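Local coordinates for amine Dehydrogenase (Pseudomonas putida, PDB 1JMX), which is an all-beta, propeller-type subunit of a three-chain, heme c-containing amine dehydrogenase that probably oxidises primary amines, at residues E12-H24 against Y34-A48. Numbering follows the deposited sequence.
Sequences EYMIVTNYPNNLH and YKSCVMPDKFGPGTA
F43 presents one ring face to Y19, whose CA sits over the centre, 5° off the ring normal, and the other to the backbone N of G46 near the rim; N21 OD1 and T17 CB lie at its edge. Extending CG opposite the backbone N (chi1 -174°) brings F43 CD2 over the middle of the Y19 ring, close to Y19 CE1. Glycine suits position 46, since a CB there would collide with the F43 ring and T17 and, at this backbone conformation, jam against the preceding carbonyl O. At the far end Y13 turns its edge to the face of Y34, with CE2 3.9 Å from Y34 CG, and both hydroxyls bond elsewhere, to K8 and A6. With F43 replaced by an alanine, a gap is likely to open between Y19 and G46, taking away the support under one face of the Y19 ring.

The short hydroxyl of T17 suits its strand: OG1 donates to G46 O at 2.6 Å, from above the carbonyl plane, and also bonds T342. The N21 amide, almost perpendicular to the F43 ring, serves turn and loop together; its ND2 makes a weak bond to P40 O (3.1 Å), while OD1 is held by N61. M39 N donates a nearly straight hydrogen bond to N21 O (2.7 Å), and the flexible M39 side chain, bent at chi3, lays SD against L23 CB and brings CE within 3.8 Å of T17 CG2. Y19 OH hydrogen-bonds an acidic side chain of another protein chain, and a water donates to both Y19 OH and F43 O.

L23 and C37 form a hydrogen-bonded antiparallel pair in the hairpin of strands 22-27 and 32-38, and C37 is tied to C75 by a disulfide. Strand 12-18 lies between 22-27 and 345-348, a sheet joining both chain ends as in a propeller's closing blade; loop 39-46 leads to the next sheet, whose strand 56-61 packs on M39 and F43.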
# COMPACT_ATOMS: atom_id res chain seq x y z
N GLU B 12 29.73 -29.16 -12.15
CA GLU B 12 28.68 -28.57 -11.33
C GLU B 12 28.11 -27.33 -12.02
O GLU B 12 28.85 -26.55 -12.62
CB GLU B 12 29.25 -28.20 -9.97
CG GLU B 12 28.20 -27.75 -8.98
CD GLU B 12 28.66 -27.90 -7.56
OE1 GLU B 12 29.89 -27.87 -7.33
OE2 GLU B 12 27.81 -28.08 -6.68
N TYR B 13 26.80 -27.16 -11.94
CA TYR B 13 26.13 -26.04 -12.57
C TYR B 13 25.05 -25.47 -11.69
O TYR B 13 24.60 -26.11 -10.74
CB TYR B 13 25.52 -26.45 -13.91
CG TYR B 13 26.54 -26.84 -14.95
CD1 TYR B 13 26.79 -28.18 -15.25
CD2 TYR B 13 27.25 -25.86 -15.65
CE1 TYR B 13 27.72 -28.54 -16.22
CE2 TYR B 13 28.17 -26.21 -16.62
CZ TYR B 13 28.41 -27.55 -16.90
OH TYR B 13 29.32 -27.87 -17.87
N MET B 14 24.62 -24.26 -12.03
CA MET B 14 23.57 -23.57 -11.29
C MET B 14 22.65 -22.84 -12.25
O MET B 14 23.11 -22.16 -13.16
CB MET B 14 24.17 -22.54 -10.33
CG MET B 14 23.14 -21.65 -9.64
SD MET B 14 23.90 -20.31 -8.68
CE MET B 14 24.05 -21.12 -7.15
N ILE B 15 21.35 -23.02 -12.07
CA ILE B 15 20.41 -22.32 -12.93
C ILE B 15 19.72 -21.22 -12.15
O ILE B 15 19.45 -21.35 -10.95
CB ILE B 15 19.34 -23.24 -13.54
CG1 ILE B 15 18.53 -23.94 -12.45
CG2 ILE B 15 19.99 -24.22 -14.49
CD1 ILE B 15 17.27 -24.62 -12.98
N VAL B 16 19.50 -20.11 -12.83
CA VAL B 16 18.83 -18.95 -12.26
C VAL B 16 18.04 -18.29 -13.38
O VAL B 16 18.48 -18.25 -14.52
CB VAL B 16 19.82 -17.89 -11.67
CG1 VAL B 16 20.50 -18.42 -10.43
CG2 VAL B 16 20.86 -17.47 -12.70
N THR B 17 16.84 -17.83 -13.06
CA THR B 17 16.05 -17.15 -14.07
C THR B 17 16.18 -15.64 -13.83
O THR B 17 16.26 -15.17 -12.70
CB THR B 17 14.59 -17.67 -14.14
OG1 THR B 17 13.94 -17.49 -12.88
CG2 THR B 17 14.60 -19.16 -14.50
N ASN B 18 16.21 -14.92 -14.94
CA ASN B 18 16.44 -13.48 -15.00
C ASN B 18 15.20 -12.85 -15.60
O ASN B 18 14.56 -13.46 -16.46
CB ASN B 18 17.64 -13.31 -15.92
CG ASN B 18 18.08 -11.92 -16.04
OD1 ASN B 18 18.81 -11.42 -15.20
ND2 ASN B 18 17.67 -11.28 -17.12
N TYR B 19 14.98 -11.56 -15.33
CA TYR B 19 13.76 -10.92 -15.79
C TYR B 19 13.19 -10.93 -17.19
O TYR B 19 12.04 -11.41 -17.34
CB TYR B 19 13.51 -9.53 -15.21
CG TYR B 19 12.06 -9.44 -14.81
CD1 TYR B 19 11.68 -9.61 -13.48
CD2 TYR B 19 11.04 -9.31 -15.77
CE1 TYR B 19 10.36 -9.66 -13.12
CE2 TYR B 19 9.71 -9.37 -15.42
CZ TYR B 19 9.38 -9.54 -14.09
OH TYR B 19 8.06 -9.59 -13.72
N PRO B 20 13.91 -10.39 -18.21
CA PRO B 20 13.33 -10.40 -19.57
C PRO B 20 12.55 -11.72 -19.71
O PRO B 20 11.32 -11.72 -19.59
CB PRO B 20 14.57 -10.31 -20.46
CG PRO B 20 15.50 -9.51 -19.65
CD PRO B 20 15.35 -10.08 -18.26
N ASN B 21 13.29 -12.82 -19.67
CA ASN B 21 12.75 -14.18 -19.69
C ASN B 21 13.87 -15.14 -20.00
O ASN B 21 13.76 -15.97 -20.89
CB ASN B 21 11.60 -14.35 -20.68
CG ASN B 21 10.61 -15.41 -20.23
OD1 ASN B 21 10.64 -15.83 -19.08
ND2 ASN B 21 9.73 -15.82 -21.12
N ASN B 22 14.97 -15.02 -19.26
CA ASN B 22 16.14 -15.87 -19.48
C ASN B 22 16.32 -16.91 -18.39
O ASN B 22 15.88 -16.73 -17.25
CB ASN B 22 17.44 -15.05 -19.49
CG ASN B 22 17.36 -13.77 -20.28
OD1 ASN B 22 16.78 -13.73 -21.37
ND2 ASN B 22 17.96 -12.71 -19.74
N LEU B 23 17.01 -17.97 -18.75
CA LEU B 23 17.37 -19.03 -17.84
C LEU B 23 18.86 -19.11 -18.14
O LEU B 23 19.25 -19.34 -19.28
CB LEU B 23 16.68 -20.35 -18.18
CG LEU B 23 16.97 -21.54 -17.25
CD1 LEU B 23 15.86 -22.57 -17.39
CD2 LEU B 23 18.32 -22.18 -17.57
N HIS B 24 19.67 -18.84 -17.13
CA HIS B 24 21.11 -18.87 -17.30
C HIS B 24 21.73 -20.06 -16.60
O HIS B 24 21.26 -20.48 -15.55
CB HIS B 24 21.73 -17.60 -16.74
CG HIS B 24 21.18 -16.35 -17.35
ND1 HIS B 24 20.33 -15.51 -16.68
CD2 HIS B 24 21.35 -15.81 -18.58
CE1 HIS B 24 20.00 -14.50 -17.47
NE2 HIS B 24 20.60 -14.67 -18.63
N TYR B 34 27.85 -19.92 -18.16
CA TYR B 34 28.16 -20.95 -19.15
C TYR B 34 27.36 -20.74 -20.43
O TYR B 34 27.91 -20.75 -21.53
CB TYR B 34 27.90 -22.32 -18.55
CG TYR B 34 28.39 -23.45 -19.41
CD1 TYR B 34 29.74 -23.80 -19.43
CD2 TYR B 34 27.51 -24.17 -20.22
CE1 TYR B 34 30.20 -24.85 -20.23
CE2 TYR B 34 27.96 -25.21 -21.03
CZ TYR B 34 29.31 -25.54 -21.03
OH TYR B 34 29.76 -26.57 -21.82
N LYS B 35 26.05 -20.54 -20.27
CA LYS B 35 25.14 -20.31 -21.39
C LYS B 35 23.83 -19.69 -20.91
O LYS B 35 23.53 -19.68 -19.72
CB LYS B 35 24.87 -21.62 -22.15
CG LYS B 35 24.05 -22.65 -21.38
CD LYS B 35 23.95 -23.98 -22.11
CE LYS B 35 23.20 -23.84 -23.42
NZ LYS B 35 23.20 -25.12 -24.16
N SER B 36 23.07 -19.15 -21.86
CA SER B 36 21.80 -18.52 -21.56
C SER B 36 20.75 -19.05 -22.52
O SER B 36 21.02 -19.27 -23.69
CB SER B 36 21.91 -17.00 -21.72
OG SER B 36 22.94 -16.47 -20.90
N CYS B 37 19.54 -19.25 -22.01
CA CYS B 37 18.44 -19.74 -22.81
C CYS B 37 17.31 -18.74 -22.70
O CYS B 37 16.99 -18.28 -21.61
CB CYS B 37 17.91 -21.09 -22.29
SG CYS B 37 19.00 -22.57 -22.37
N VAL B 38 16.72 -18.37 -23.83
CA VAL B 38 15.58 -17.47 -23.79
C VAL B 38 14.37 -18.38 -23.59
O VAL B 38 14.25 -19.43 -24.23
CB VAL B 38 15.45 -16.65 -25.09
CG1 VAL B 38 14.22 -15.76 -25.02
CG2 VAL B 38 16.69 -15.81 -25.29
N MET B 39 13.52 -18.01 -22.64
CA MET B 39 12.33 -18.78 -22.34
C MET B 39 11.09 -18.29 -23.07
O MET B 39 10.98 -17.12 -23.43
CB MET B 39 12.11 -18.84 -20.83
CG MET B 39 13.17 -19.66 -20.13
SD MET B 39 12.71 -20.03 -18.46
CE MET B 39 12.73 -18.38 -17.75
N PRO B 40 10.16 -19.21 -23.34
CA PRO B 40 8.92 -18.89 -24.04
C PRO B 40 7.93 -18.10 -23.20
O PRO B 40 7.93 -18.17 -21.98
CB PRO B 40 8.38 -20.27 -24.40
CG PRO B 40 8.80 -21.09 -23.23
CD PRO B 40 10.22 -20.65 -23.01
N ASP B 41 7.09 -17.35 -23.90
CA ASP B 41 6.06 -16.52 -23.29
C ASP B 41 6.59 -15.41 -22.38
O ASP B 41 7.54 -14.71 -22.75
CB ASP B 41 5.01 -17.42 -22.62
CG ASP B 41 4.34 -18.36 -23.62
OD1 ASP B 41 4.24 -17.99 -24.81
OD2 ASP B 41 3.92 -19.46 -23.22
N LYS B 42 5.99 -15.24 -21.20
CA LYS B 42 6.41 -14.18 -20.29
C LYS B 42 6.96 -14.72 -18.97
O LYS B 42 6.67 -15.85 -18.58
CB LYS B 42 5.25 -13.22 -20.04
CG LYS B 42 4.72 -12.55 -21.31
CD LYS B 42 5.72 -11.53 -21.84
CE LYS B 42 5.39 -11.04 -23.25
NZ LYS B 42 4.16 -10.19 -23.34
N PHE B 43 7.77 -13.91 -18.29
CA PHE B 43 8.40 -14.25 -17.01
C PHE B 43 7.46 -14.03 -15.83
O PHE B 43 6.61 -13.14 -15.86
CB PHE B 43 9.67 -13.40 -16.82
CG PHE B 43 10.48 -13.76 -15.60
CD1 PHE B 43 11.49 -14.72 -15.67
CD2 PHE B 43 10.26 -13.11 -14.38
CE1 PHE B 43 12.27 -15.02 -14.56
CE2 PHE B 43 11.03 -13.41 -13.27
CZ PHE B 43 12.04 -14.37 -13.36
N GLY B 44 7.65 -14.82 -14.78
CA GLY B 44 6.83 -14.69 -13.59
C GLY B 44 6.19 -15.99 -13.17
O GLY B 44 5.27 -16.46 -13.84
N PRO B 45 6.64 -16.61 -12.07
CA PRO B 45 7.73 -16.15 -11.20
C PRO B 45 9.11 -16.55 -11.69
O PRO B 45 10.12 -16.01 -11.25
CB PRO B 45 7.40 -16.85 -9.88
CG PRO B 45 6.84 -18.16 -10.33
CD PRO B 45 5.93 -17.75 -11.46
N GLY B 46 9.15 -17.49 -12.63
CA GLY B 46 10.41 -17.96 -13.16
C GLY B 46 11.05 -18.99 -12.25
O GLY B 46 12.21 -19.32 -12.40
N THR B 47 10.29 -19.51 -11.30
CA THR B 47 10.78 -20.50 -10.36
C THR B 47 11.11 -21.81 -11.06
O THR B 47 10.23 -22.42 -11.68
CB THR B 47 9.75 -20.75 -9.24
OG1 THR B 47 9.49 -19.52 -8.56
CG2 THR B 47 10.27 -21.78 -8.24
N ALA B 48 12.35 -22.26 -10.94
CA ALA B 48 12.79 -23.50 -11.58
C ALA B 48 13.31 -24.58 -10.65
O ALA B 48 13.77 -24.31 -9.54
CB ALA B 48 13.84 -23.20 -12.65
O HOH W 1 5.81 -10.82 -14.05
O HOH W 2 8.69 -11.26 -19.82